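Local coordinates for hydrogen peroxide-inducible genes activator (Corynebacterium glutamicum, PDB 6G1D), which senses hydrogen peroxide as a LysR-type transcription factor and, as its name implies, switches on peroxide-inducible genes, at residues Y170-I175 with P254-P259; I175-S180 with L267-F272; E196-L201 with L248-V253; I258-T263 with V311-S316. The protein carries 1 engineered substitution. One frame throughout, in Å; residues are numbered along the deposited sequence.

Contact 1 of 4, residues Y170-I175 with P254-P259; sequences YDEDFI and PISAIP
F174 and P254 face each other as a single antiparallel, non-hydrogen-bonded pair with CA atoms 4.4 Å apart, and beyond it the chain of P254-P259 turns off the edge of the sheet into a 3-10 segment, I255-A257, and a short helix. The first amide of that turn stays on the strand: I255 N donates to D173 O at 3.0 Å. E172 grips the turn from its side chain. With CG anti to its own backbone N (chi1 176°) and the chain extended beyond, the E172 and I255 side chains slide past each other in opposite directions, and OE2 of E172 takes two bonds from S256. S256 OG lies 2.6 Å from E172 OE2 on the syn side, whereas S256 N, 2.9 Å from E172 OE2, comes nearly in line with the C-O bond. The other oxygen, OE1, forms a salt bridge with R280 on the next strand, so both oxygens of this buried carboxylate are paired, which should restrict its rotation. P254 CB packs against the same group, 3.3 Å from E172 OE2. Further along, I175 crosses I258 at about a right angle, the two CD1 methyls 3.9 Å apart, and I255 CG2 rests 4.2 Å from D173 CB. The F174 ring has P254 CA at its edge, while L209, Q212 and L216 of helix 208-219 pack on that side chain. A strand-to-helix turn stitched to the neighbouring strand in this way belongs to the alpha/beta core of the periplasmic-binding-protein-like effector domain of LysR-type regulators.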
loop_
_atom_site.group_PDB
_atom_site.type_symbol
_atom_site.label_atom_id
_atom_site.label_comp_id
_atom_site.label_asym_id
_atom_site.label_seq_id
_atom_site.Cartn_x
_atom_site.Cartn_y
_atom_site.Cartn_z
ATOM N N TYR B 170 23.784 23.809 -4.912
ATOM C CA TYR B 170 25.048 23.368 -5.507
ATOM C C TYR B 170 24.814 22.338 -6.617
ATOM O O TYR B 170 23.741 21.737 -6.686
ATOM C CB TYR B 170 25.944 22.762 -4.424
ATOM C CG TYR B 170 25.256 21.707 -3.581
ATOM C CD1 TYR B 170 25.178 20.384 -3.984
ATOM C CD2 TYR B 170 24.669 22.040 -2.364
ATOM C CE1 TYR B 170 24.552 19.434 -3.218
ATOM C CE2 TYR B 170 24.027 21.081 -1.593
ATOM C CZ TYR B 170 23.982 19.785 -2.017
ATOM O OH TYR B 170 23.353 18.871 -1.231
ATOM N N ASP B 171 25.830 22.155 -7.452
ATOM C CA ASP B 171 25.941 21.015 -8.364
ATOM C C ASP B 171 26.801 19.915 -7.720
ATOM O O ASP B 171 27.925 20.175 -7.274
ATOM C CB ASP B 171 26.582 21.461 -9.675
ATOM C CG ASP B 171 25.683 22.323 -10.486
ATOM O OD1 ASP B 171 24.464 22.096 -10.478
ATOM O OD2 ASP B 171 26.179 23.235 -11.181
ATOM N N GLU B 172 26.246 18.718 -7.633
ATOM C CA GLU B 172 26.931 17.594 -7.001
ATOM C C GLU B 172 27.309 16.605 -8.082
ATOM O O GLU B 172 26.418 16.088 -8.790
ATOM C CB GLU B 172 26.025 16.907 -6.002
ATOM C CG GLU B 172 26.614 15.669 -5.367
ATOM C CD GLU B 172 25.793 15.142 -4.214
ATOM O OE1 GLU B 172 24.563 15.434 -4.166
ATOM O OE2 GLU B 172 26.388 14.419 -3.362
ATOM N N ASP B 173 28.598 16.305 -8.187
ATOM C CA ASP B 173 29.069 15.363 -9.199
ATOM C C ASP B 173 28.623 13.944 -8.880
ATOM O O ASP B 173 28.409 13.610 -7.724
ATOM C CB ASP B 173 30.597 15.421 -9.322
ATOM C CG ASP B 173 31.084 16.686 -10.029
ATOM O OD1 ASP B 173 30.436 17.156 -11.019
ATOM O OD2 ASP B 173 32.138 17.208 -9.611
ATOM N N PHE B 174 28.460 13.133 -9.919
ATOM C CA PHE B 174 28.398 11.686 -9.752
ATOM C C PHE B 174 29.811 11.066 -9.835
ATOM O O PHE B 174 30.759 11.695 -10.270
ATOM C CB PHE B 174 27.544 11.037 -10.830
ATOM C CG PHE B 174 26.142 11.571 -10.895
ATOM C CD1 PHE B 174 25.363 11.617 -9.761
ATOM C CD2 PHE B 174 25.602 12.004 -12.099
ATOM C CE1 PHE B 174 24.072 12.114 -9.810
ATOM C CE2 PHE B 174 24.325 12.485 -12.163
ATOM C CZ PHE B 174 23.559 12.542 -11.016
ATOM N N ILE B 175 29.891 9.830 -9.387
ATOM C CA ILE B 175 31.051 8.989 -9.520
ATOM C C ILE B 175 30.541 7.597 -9.914
ATOM O O ILE B 175 29.455 7.201 -9.515
ATOM C CB ILE B 175 31.846 8.915 -8.209
ATOM C CG1 ILE B 175 33.208 8.216 -8.418
ATOM C CG2 ILE B 175 31.058 8.219 -7.082
ATOM C CD1 ILE B 175 34.231 8.541 -7.339
ATOM N N PRO B 254 25.966 9.866 -6.114
ATOM C CA PRO B 254 26.440 11.230 -5.843
ATOM C C PRO B 254 27.667 11.199 -4.966
ATOM O O PRO B 254 27.764 10.324 -4.109
ATOM C CB PRO B 254 25.276 11.867 -5.078
ATOM C CG PRO B 254 24.140 10.914 -5.217
ATOM C CD PRO B 254 24.690 9.571 -5.436
ATOM N N ILE B 255 28.597 12.130 -5.162
ATOM C CA ILE B 255 29.838 12.100 -4.396
ATOM C C ILE B 255 29.684 12.190 -2.872
ATOM O O ILE B 255 30.493 11.623 -2.145
ATOM C CB ILE B 255 30.875 13.115 -4.871
ATOM C CG1 ILE B 255 30.371 14.563 -4.816
ATOM C CG2 ILE B 255 31.393 12.721 -6.268
ATOM C CD1 ILE B 255 31.540 15.529 -4.898
ATOM N N SER B 256 28.633 12.837 -2.386
ATOM C CA SER B 256 28.377 12.879 -0.931
ATOM C C SER B 256 28.128 11.505 -0.361
ATOM O O SER B 256 28.347 11.301 0.817
ATOM C CB SER B 256 27.212 13.815 -0.563
ATOM O OG SER B 256 25.981 13.323 -1.081
ATOM N N ALA B 257 27.673 10.549 -1.176
ATOM C CA ALA B 257 27.500 9.177 -0.714
ATOM C C ALA B 257 28.814 8.393 -0.450
ATOM O O ALA B 257 28.793 7.355 0.235
ATOM C CB ALA B 257 26.628 8.380 -1.669
ATOM N N ILE B 258 29.919 8.848 -1.012
ATOM C CA ILE B 258 31.171 8.064 -1.010
ATOM C C ILE B 258 31.552 7.493 0.346
ATOM O O ILE B 258 31.726 6.285 0.469
ATOM C CB ILE B 258 32.300 8.842 -1.708
ATOM C CG1 ILE B 258 32.058 8.843 -3.226
ATOM C CG2 ILE B 258 33.677 8.242 -1.427
ATOM C CD1 ILE B 258 32.870 9.861 -3.982
ATOM N N PRO B 259 31.635 8.335 1.397
ATOM C CA PRO B 259 32.135 7.759 2.650
ATOM C C PRO B 259 31.193 6.764 3.277
ATOM O O PRO B 259 31.607 5.991 4.117
ATOM C CB PRO B 259 32.288 8.971 3.585
ATOM C CG PRO B 259 32.227 10.163 2.716
ATOM C CD PRO B 259 31.449 9.795 1.479
#

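Contact 2 of 4, residues I175-S180 with L267-F272; sequences IVVTAS and LATANF
T178 O accepts from A268 N at 2.8 Å, the shortest bond of a regular antiparallel ladder, and T178 N returns the bond to A268 O at 2.9 Å. Two residues on, V176 and A270 form the second hydrogen-bonded pair, V176 N to A270 O at 3.0 Å and A270 N to V176 O at 2.9 Å, with V177 and T269 as the non-hydrogen-bonded pair in between. V176 O is approached from a second direction as well, T269 CA lying 3.1 Å away in a CA-H...O contact. The two strand segments run at 145° to each other. On the face of V176, T178, A268 and A270, the V176 CB packs on A270 CB, and V176 CG2 lies obliquely to the F272 ring, near CE2 and CZ, the two side chains crossing at about a right angle. T178 turns its OG1 in between the backbone N and carbonyl carbon (chi1 68°), from where it bonds to A179 O from above that carbonyl's plane. On the other face V177 CG1, anti to its backbone N, meets L267 CD2 at 4.0 Å, and M241 of helix 237-245 touches both residues. I175 sends CD1 obliquely across T269 to within 3.7 Å of T269 CB, while its CG1 lies beside the N271 amide, whose ND2 hydrogen-bonds to Q188, outside both segments. Two neighbouring antiparallel strands packed against helices like this are part of the mixed central sheet in the PBP-like effector-binding domain of LysR-type regulators.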
loop_
_atom_site.group_PDB
_atom_site.type_symbol
_atom_site.label_atom_id
_atom_site.label_comp_id
_atom_site.label_asym_id
_atom_site.label_seq_id
_atom_site.Cartn_x
_atom_site.Cartn_y
_atom_site.Cartn_z
ATOM N N ILE B 175 29.891 9.830 -9.387
ATOM C CA ILE B 175 31.051 8.989 -9.520
ATOM C C ILE B 175 30.541 7.597 -9.914
ATOM O O ILE B 175 29.455 7.201 -9.515
ATOM C CB ILE B 175 31.846 8.915 -8.209
ATOM C CG1 ILE B 175 33.208 8.216 -8.418
ATOM C CG2 ILE B 175 31.058 8.219 -7.082
ATOM C CD1 ILE B 175 34.231 8.541 -7.339
ATOM N N VAL B 176 31.324 6.897 -10.719
ATOM C CA VAL B 176 31.019 5.531 -11.161
ATOM C C VAL B 176 31.540 4.554 -10.127
ATOM O O VAL B 176 32.671 4.666 -9.681
ATOM C CB VAL B 176 31.654 5.237 -12.526
ATOM C CG1 VAL B 176 31.297 3.832 -13.001
ATOM C CG2 VAL B 176 31.233 6.275 -13.562
ATOM N N VAL B 177 30.729 3.594 -9.748
ATOM C CA VAL B 177 31.088 2.607 -8.755
ATOM C C VAL B 177 30.967 1.226 -9.391
ATOM O O VAL B 177 29.939 0.885 -9.975
ATOM C CB VAL B 177 30.162 2.681 -7.511
ATOM C CG1 VAL B 177 30.583 1.657 -6.456
ATOM C CG2 VAL B 177 30.201 4.092 -6.946
ATOM N N THR B 178 32.015 0.423 -9.254
ATOM C CA THR B 178 32.102 -0.900 -9.885
ATOM C C THR B 178 32.639 -1.896 -8.884
ATOM O O THR B 178 33.145 -1.510 -7.824
ATOM C CB THR B 178 33.082 -0.870 -11.059
ATOM O OG1 THR B 178 34.439 -0.676 -10.598
ATOM C CG2 THR B 178 32.719 0.264 -12.032
ATOM N N ALA B 179 32.557 -3.185 -9.222
ATOM C CA ALA B 179 33.278 -4.188 -8.476
ATOM C C ALA B 179 34.780 -3.909 -8.597
ATOM O O ALA B 179 35.267 -3.341 -9.583
ATOM C CB ALA B 179 32.965 -5.590 -8.988
ATOM N N SER B 180 35.507 -4.289 -7.569
ATOM C CA SER B 180 36.982 -4.197 -7.549
ATOM C C SER B 180 37.693 -4.723 -8.797
ATOM O O SER B 180 38.658 -4.124 -9.258
ATOM C CB SER B 180 37.507 -4.991 -6.365
ATOM O OG SER B 180 37.183 -4.270 -5.212
ATOM N N LEU B 267 34.527 -2.846 -3.655
ATOM C CA LEU B 267 34.129 -1.787 -4.572
ATOM C C LEU B 267 35.322 -1.030 -5.087
ATOM O O LEU B 267 36.308 -0.920 -4.395
ATOM C CB LEU B 267 33.190 -0.811 -3.886
ATOM C CG LEU B 267 31.835 -1.368 -3.466
ATOM C CD1 LEU B 267 31.004 -0.276 -2.832
ATOM C CD2 LEU B 267 31.080 -1.907 -4.653
ATOM N N ALA B 268 35.223 -0.501 -6.302
ATOM C CA ALA B 268 36.157 0.492 -6.803
ATOM C C ALA B 268 35.366 1.590 -7.468
ATOM O O ALA B 268 34.159 1.444 -7.659
ATOM C CB ALA B 268 37.132 -0.124 -7.771
ATOM N N THR B 269 36.024 2.690 -7.802
ATOM C CA THR B 269 35.378 3.837 -8.411
ATOM C C THR B 269 36.111 4.285 -9.651
ATOM O O THR B 269 37.273 3.971 -9.840
ATOM C CB THR B 269 35.341 5.051 -7.431
ATOM O OG1 THR B 269 36.669 5.371 -7.007
ATOM C CG2 THR B 269 34.451 4.757 -6.218
ATOM N N ALA B 270 35.431 5.088 -10.450
ATOM C CA ALA B 270 35.976 5.680 -11.653
ATOM C C ALA B 270 35.280 6.993 -11.938
ATOM O O ALA B 270 34.163 7.220 -11.475
ATOM C CB ALA B 270 35.729 4.755 -12.821
ATOM N N ASN B 271 35.910 7.833 -12.755
ATOM C CA ASN B 271 35.288 9.089 -13.156
ATOM C C ASN B 271 35.386 9.343 -14.635
ATOM O O ASN B 271 36.299 8.863 -15.305
ATOM C CB ASN B 271 35.933 10.271 -12.416
ATOM C CG ASN B 271 35.492 10.354 -10.971
ATOM O OD1 ASN B 271 34.326 10.659 -10.701
ATOM N ND2 ASN B 271 36.400 10.055 -10.043
ATOM N N PHE B 272 34.456 10.152 -15.120
ATOM C CA PHE B 272 34.512 10.684 -16.454
ATOM C C PHE B 272 35.578 11.760 -16.505
ATOM O O PHE B 272 35.929 12.331 -15.469
ATOM C CB PHE B 272 33.161 11.252 -16.861
ATOM C CG PHE B 272 32.062 10.240 -16.841
ATOM C CD1 PHE B 272 31.992 9.274 -17.833
ATOM C CD2 PHE B 272 31.099 10.275 -15.864
ATOM C CE1 PHE B 272 30.991 8.316 -17.805
ATOM C CE2 PHE B 272 30.098 9.329 -15.819
ATOM C CZ PHE B 272 30.040 8.346 -16.790
#

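Contact 3 of 4, residues E196-L201 with L248-V253; sequences EDLDLL and LGSTLV
This is a backbone-led contact, in which the loop between strand 164-179 and helix 208-219 crosses the residues that lead into the edge strand 251-254; the touching parts run 92° apart. S250 is held through both its backbone N and its backbone O: S250 N donates to D199 O at 2.9 Å, and L201 N donates to S250 O at 2.8 Å. These two bonds make L200 and S250 a single bridge, and L200 CA adds a CA-H...O contact to S250 O. The third bond comes from a side chain. T251 places OG1 anti to its backbone N (chi1 -159°), and the hydroxyl donates to L201 O at 2.7 Å, nearly in line with the C=O. A water joins the other end of the contact, accepting from D199 N and hydrogen-bonding to S250 OG. The strand entered here is an outermost strand of the mixed sheet in the PBP-like domain, and V177 on strand 164-179 pairs with T251 on its inner side. G249 makes the close crossing possible: L201 CD1 lies 3.5 Å from G249 CA, where a CB would collide with L201 CG and D199 O, and the glycine's own backbone angles would press a CB against the preceding carbonyl O. Apolar contacts flank the bonds. The L200 and L252 side chains cross at a slant, with L200 CD2 4.0 Å from L252 CD1, and both leucines pack on I213 of helix 208-219. L198 CD2 comes 3.8 Å from S250 OG, while V176, H182 and F184 also touch the L198 side chain.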
loop_
_atom_site.group_PDB
_atom_site.type_symbol
_atom_site.label_atom_id
_atom_site.label_comp_id
_atom_site.label_asym_id
_atom_site.label_seq_id
_atom_site.Cartn_x
_atom_site.Cartn_y
_atom_site.Cartn_z
ATOM N N GLU B 196 27.865 2.514 -22.070
ATOM C CA GLU B 196 27.417 1.411 -22.892
ATOM C C GLU B 196 27.987 0.097 -22.392
ATOM O O GLU B 196 27.366 -0.934 -22.502
ATOM C CB GLU B 196 27.844 1.634 -24.331
ATOM C CG GLU B 196 26.827 1.173 -25.353
ATOM C CD GLU B 196 26.559 -0.311 -25.289
ATOM O OE1 GLU B 196 25.399 -0.725 -25.474
ATOM O OE2 GLU B 196 27.514 -1.067 -25.046
ATOM N N ASP B 197 29.207 0.150 -21.893
ATOM C CA ASP B 197 29.916 -1.016 -21.416
ATOM C C ASP B 197 29.583 -1.425 -19.989
ATOM O O ASP B 197 30.198 -2.372 -19.485
ATOM C CB ASP B 197 31.428 -0.763 -21.511
ATOM C CG ASP B 197 31.887 -0.448 -22.922
ATOM O OD1 ASP B 197 31.286 -0.959 -23.903
ATOM O OD2 ASP B 197 32.879 0.310 -23.014
ATOM N N LEU B 198 28.667 -0.718 -19.328
ATOM C CA LEU B 198 28.262 -1.063 -17.965
ATOM C C LEU B 198 26.905 -1.713 -17.990
ATOM O O LEU B 198 26.043 -1.333 -18.791
ATOM C CB LEU B 198 28.196 0.201 -17.083
ATOM C CG LEU B 198 29.524 0.955 -16.998
ATOM C CD1 LEU B 198 29.405 2.213 -16.175
ATOM C CD2 LEU B 198 30.587 0.067 -16.400
ATOM N N ASP B 199 26.709 -2.701 -17.117
ATOM C CA ASP B 199 25.364 -3.161 -16.783
ATOM C C ASP B 199 24.940 -2.318 -15.599
ATOM O O ASP B 199 25.321 -2.632 -14.473
ATOM C CB ASP B 199 25.352 -4.660 -16.432
ATOM C CG ASP B 199 25.660 -5.538 -17.639
ATOM O OD1 ASP B 199 26.437 -6.494 -17.469
ATOM O OD2 ASP B 199 25.157 -5.256 -18.762
ATOM N N LEU B 200 24.174 -1.269 -15.862
ATOM C CA LEU B 200 23.780 -0.336 -14.811
ATOM C C LEU B 200 22.719 -0.928 -13.912
ATOM O O LEU B 200 21.719 -1.446 -14.404
ATOM C CB LEU B 200 23.287 0.986 -15.408
ATOM C CG LEU B 200 24.335 1.782 -16.155
ATOM C CD1 LEU B 200 23.627 2.948 -16.865
ATOM C CD2 LEU B 200 25.432 2.255 -15.188
ATOM N N LEU B 201 22.950 -0.865 -12.600
ATOM C CA LEU B 201 21.935 -1.187 -11.588
ATOM C C LEU B 201 21.484 0.133 -11.043
ATOM O O LEU B 201 22.282 0.893 -10.486
ATOM C CB LEU B 201 22.511 -2.038 -10.463
ATOM C CG LEU B 201 23.153 -3.330 -10.907
ATOM C CD1 LEU B 201 24.038 -3.948 -9.843
ATOM C CD2 LEU B 201 22.083 -4.323 -11.280
ATOM N N LEU B 248 27.041 -8.144 -10.000
ATOM C CA LEU B 248 25.798 -8.104 -10.765
ATOM C C LEU B 248 25.666 -6.862 -11.641
ATOM O O LEU B 248 24.743 -6.784 -12.420
ATOM C CB LEU B 248 24.584 -8.246 -9.843
ATOM C CG LEU B 248 24.410 -9.633 -9.232
ATOM C CD1 LEU B 248 25.493 -10.180 -8.339
ATOM C CD2 LEU B 248 23.090 -9.659 -8.489
ATOM N N GLY B 249 26.583 -5.911 -11.521
ATOM C CA GLY B 249 26.487 -4.663 -12.268
ATOM C C GLY B 249 27.302 -3.532 -11.662
ATOM O O GLY B 249 28.063 -3.728 -10.710
ATOM N N SER B 250 27.170 -2.362 -12.255
ATOM C CA SER B 250 27.837 -1.154 -11.819
ATOM C C SER B 250 26.788 -0.092 -11.586
ATOM O O SER B 250 25.621 -0.256 -12.009
ATOM C CB SER B 250 28.795 -0.695 -12.917
ATOM O OG SER B 250 29.794 -1.674 -13.164
ATOM N N THR B 251 27.170 1.025 -10.962
ATOM C CA THR B 251 26.229 2.140 -10.799
ATOM C C THR B 251 26.926 3.486 -10.743
ATOM O O THR B 251 28.149 3.573 -10.862
ATOM C CB THR B 251 25.284 1.891 -9.593
ATOM O OG1 THR B 251 24.085 2.685 -9.710
ATOM C CG2 THR B 251 25.987 2.193 -8.280
ATOM N N LEU B 252 26.117 4.535 -10.649
ATOM C CA LEU B 252 26.615 5.886 -10.361
ATOM C C LEU B 252 25.971 6.377 -9.057
ATOM O O LEU B 252 24.799 6.141 -8.832
ATOM C CB LEU B 252 26.340 6.866 -11.477
ATOM C CG LEU B 252 27.210 6.799 -12.735
ATOM C CD1 LEU B 252 26.977 5.519 -13.543
ATOM C CD2 LEU B 252 27.015 8.010 -13.612
ATOM N N VAL B 253 26.766 7.005 -8.203
ATOM C CA VAL B 253 26.254 7.599 -6.977
ATOM C C VAL B 253 26.718 9.058 -6.869
ATOM O O VAL B 253 27.719 9.465 -7.461
ATOM C CB VAL B 253 26.628 6.813 -5.715
ATOM C CG1 VAL B 253 26.128 5.383 -5.829
ATOM C CG2 VAL B 253 28.124 6.880 -5.423
HETATM O O HOH W 1 29.031 -3.484 -15.208
#

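Contact 4 of 4, residues I258-T263 with V311-S316; sequences IPWECT and VALAAS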
loop_
_atom_site.group_PDB
_atom_site.type_symbol
_atom_site.label_atom_id
_atom_site.label_comp_id
_atom_site.label_asym_id
_atom_site.label_seq_id
_atom_site.Cartn_x
_atom_site.Cartn_y
_atom_site.Cartn_z
ATOM N N ILE B 258 29.919 8.848 -1.012
ATOM C CA ILE B 258 31.171 8.064 -1.010
ATOM C C ILE B 258 31.552 7.493 0.346
ATOM O O ILE B 258 31.726 6.285 0.469
ATOM C CB ILE B 258 32.300 8.842 -1.708
ATOM C CG1 ILE B 258 32.058 8.843 -3.226
ATOM C CG2 ILE B 258 33.677 8.242 -1.427
ATOM C CD1 ILE B 258 32.870 9.861 -3.982
ATOM N N PRO B 259 31.635 8.335 1.397
ATOM C CA PRO B 259 32.135 7.759 2.650
ATOM C C PRO B 259 31.193 6.764 3.277
ATOM O O PRO B 259 31.607 5.991 4.117
ATOM C CB PRO B 259 32.288 8.971 3.585
ATOM C CG PRO B 259 32.227 10.163 2.716
ATOM C CD PRO B 259 31.449 9.795 1.479
ATOM N N TRP B 260 29.918 6.819 2.910
ATOM C CA TRP B 260 28.879 6.014 3.560
ATOM C C TRP B 260 28.553 4.730 2.831
ATOM O O TRP B 260 28.058 3.818 3.435
ATOM C CB TRP B 260 27.603 6.867 3.706
ATOM C CG TRP B 260 27.865 8.083 4.513
ATOM C CD1 TRP B 260 28.113 9.316 4.050
ATOM C CD2 TRP B 260 28.018 8.141 5.933
ATOM N NE1 TRP B 260 28.362 10.191 5.104
ATOM C CE2 TRP B 260 28.257 9.485 6.271
ATOM C CE3 TRP B 260 27.901 7.198 6.949
ATOM C CZ2 TRP B 260 28.489 9.895 7.581
ATOM C CZ3 TRP B 260 28.096 7.618 8.273
ATOM C CH2 TRP B 260 28.405 8.956 8.569
ATOM N N GLU B 261 28.804 4.713 1.524
ATOM C CA GLU B 261 28.401 3.613 0.658
ATOM C C GLU B 261 29.555 2.930 -0.079
ATOM O O GLU B 261 29.446 1.743 -0.371
ATOM C CB GLU B 261 27.397 4.130 -0.402
ATOM C CG GLU B 261 26.165 4.875 0.104
ATOM C CD GLU B 261 25.173 4.057 0.953
ATOM O OE1 GLU B 261 25.380 2.836 1.110
ATOM O OE2 GLU B 261 24.161 4.653 1.475
ATOM N N CYS B 262 30.621 3.669 -0.399
ATOM C CA CYS B 262 31.636 3.223 -1.370
ATOM C C CYS B 262 32.967 2.795 -0.807
ATOM O O CYS B 262 33.874 2.555 -1.585
ATOM C CB CYS B 262 31.935 4.324 -2.376
ATOM S SG CYS B 262 30.486 4.889 -3.206
ATOM N N THR B 263 33.080 2.702 0.518
ATOM C CA THR B 263 34.317 2.270 1.173
ATOM C C THR B 263 34.266 0.820 1.614
ATOM O O THR B 263 35.289 0.287 2.045
ATOM C CB THR B 263 34.635 3.130 2.405
ATOM O OG1 THR B 263 33.598 2.981 3.374
ATOM C CG2 THR B 263 34.754 4.600 1.991
ATOM N N VAL B 311 31.630 16.869 1.026
ATOM C CA VAL B 311 32.582 16.731 -0.054
ATOM C C VAL B 311 33.996 16.559 0.542
ATOM O O VAL B 311 34.762 15.731 0.046
ATOM C CB VAL B 311 32.504 17.902 -1.043
ATOM C CG1 VAL B 311 33.713 17.953 -1.983
ATOM C CG2 VAL B 311 31.204 17.834 -1.857
ATOM N N ALA B 312 34.317 17.301 1.618
ATOM C CA ALA B 312 35.600 17.121 2.262
ATOM C C ALA B 312 35.695 15.732 2.876
ATOM O O ALA B 312 36.741 15.123 2.801
ATOM C CB ALA B 312 35.838 18.191 3.311
ATOM N N LEU B 313 34.588 15.211 3.459
ATOM C CA LEU B 313 34.590 13.857 3.982
ATOM C C LEU B 313 34.863 12.845 2.844
ATOM O O LEU B 313 35.648 11.916 3.013
ATOM C CB LEU B 313 33.308 13.507 4.694
ATOM C CG LEU B 313 33.281 12.199 5.507
ATOM C CD1 LEU B 313 34.224 12.306 6.713
ATOM C CD2 LEU B 313 31.870 11.885 6.007
ATOM N N ALA B 314 34.249 13.061 1.690
ATOM C CA ALA B 314 34.525 12.234 0.516
ATOM C C ALA B 314 36.000 12.280 0.089
ATOM O O ALA B 314 36.592 11.227 -0.151
ATOM C CB ALA B 314 33.636 12.634 -0.662
ATOM N N ALA B 315 36.583 13.472 0.026
ATOM C CA ALA B 315 37.997 13.613 -0.300
ATOM C C ALA B 315 38.898 12.955 0.737
ATOM O O ALA B 315 39.939 12.437 0.376
ATOM C CB ALA B 315 38.353 15.088 -0.464
ATOM N N SER B 316 38.494 12.946 2.012
ATOM C CA SER B 316 39.280 12.330 3.080
ATOM C C SER B 316 39.422 10.813 2.948
ATOM O O SER B 316 40.290 10.227 3.567
ATOM C CB SER B 316 38.692 12.682 4.456
ATOM O OG SER B 316 37.607 11.813 4.796
#
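The short helix I258-E261 meets the last turns of helix 293-316 with P259 and A314 in closest register, their CA atoms 5.5 Å apart, and no hydrogen bond passes between the segments. The contact is apolar and small. The P259 ring packs against L313 and the backbone at A314, bringing CG to 3.6 Å from L313 CG and 3.7 Å from A314 N. L313 has CG anti to its backbone N (chi1 -169°), which sets CG against the proline; L313 CD2 lies 3.8 Å from P259 CB. The same CD2 methyl approaches the W260 indole obliquely, 4.0 Å from W260 NE1, the two side chains crossing at about a right angle. W260 also meets the ring of Y113, with planes at about 30°, and packs on Q242 of the second subunit. At the buried end A314 CB fits beside I258 CB at 4.2 Å and also approaches P259 CD. S316 OG folds back on its own helix, bonding to L313 O at 2.7 Å. T317, I319 and L321, further along the chain, also touch I258. Here a short helix leaving edge strand 251-254 packs on the long C-terminal helix, an apolar helix-to-helix contact on the flank of the alpha/beta effector-binding domain, with W260 reaching from it to a subunit interface.

From the N-terminal side, strand 164-179 opens contact 1 and then contact 2, which share I175. Contact 3 opens in the following loop, at 196-201, and closes first, on 248-253, so it is nested inside the loops closed by both earlier contacts. The chain then closes contact 1 at 254-259 and contact 2 at 267-272; these two cross. Contact 4 starts at 258-263, overlapping the end of contact 1 at I258 and P259, crosses contact 2, and closes on helix 293-316, in series after contact 3. Together they tie strands 251-254, 164-179 and 267-287, neighbours in one sheet, to the connecting loop, the short helix and the C-terminal helix.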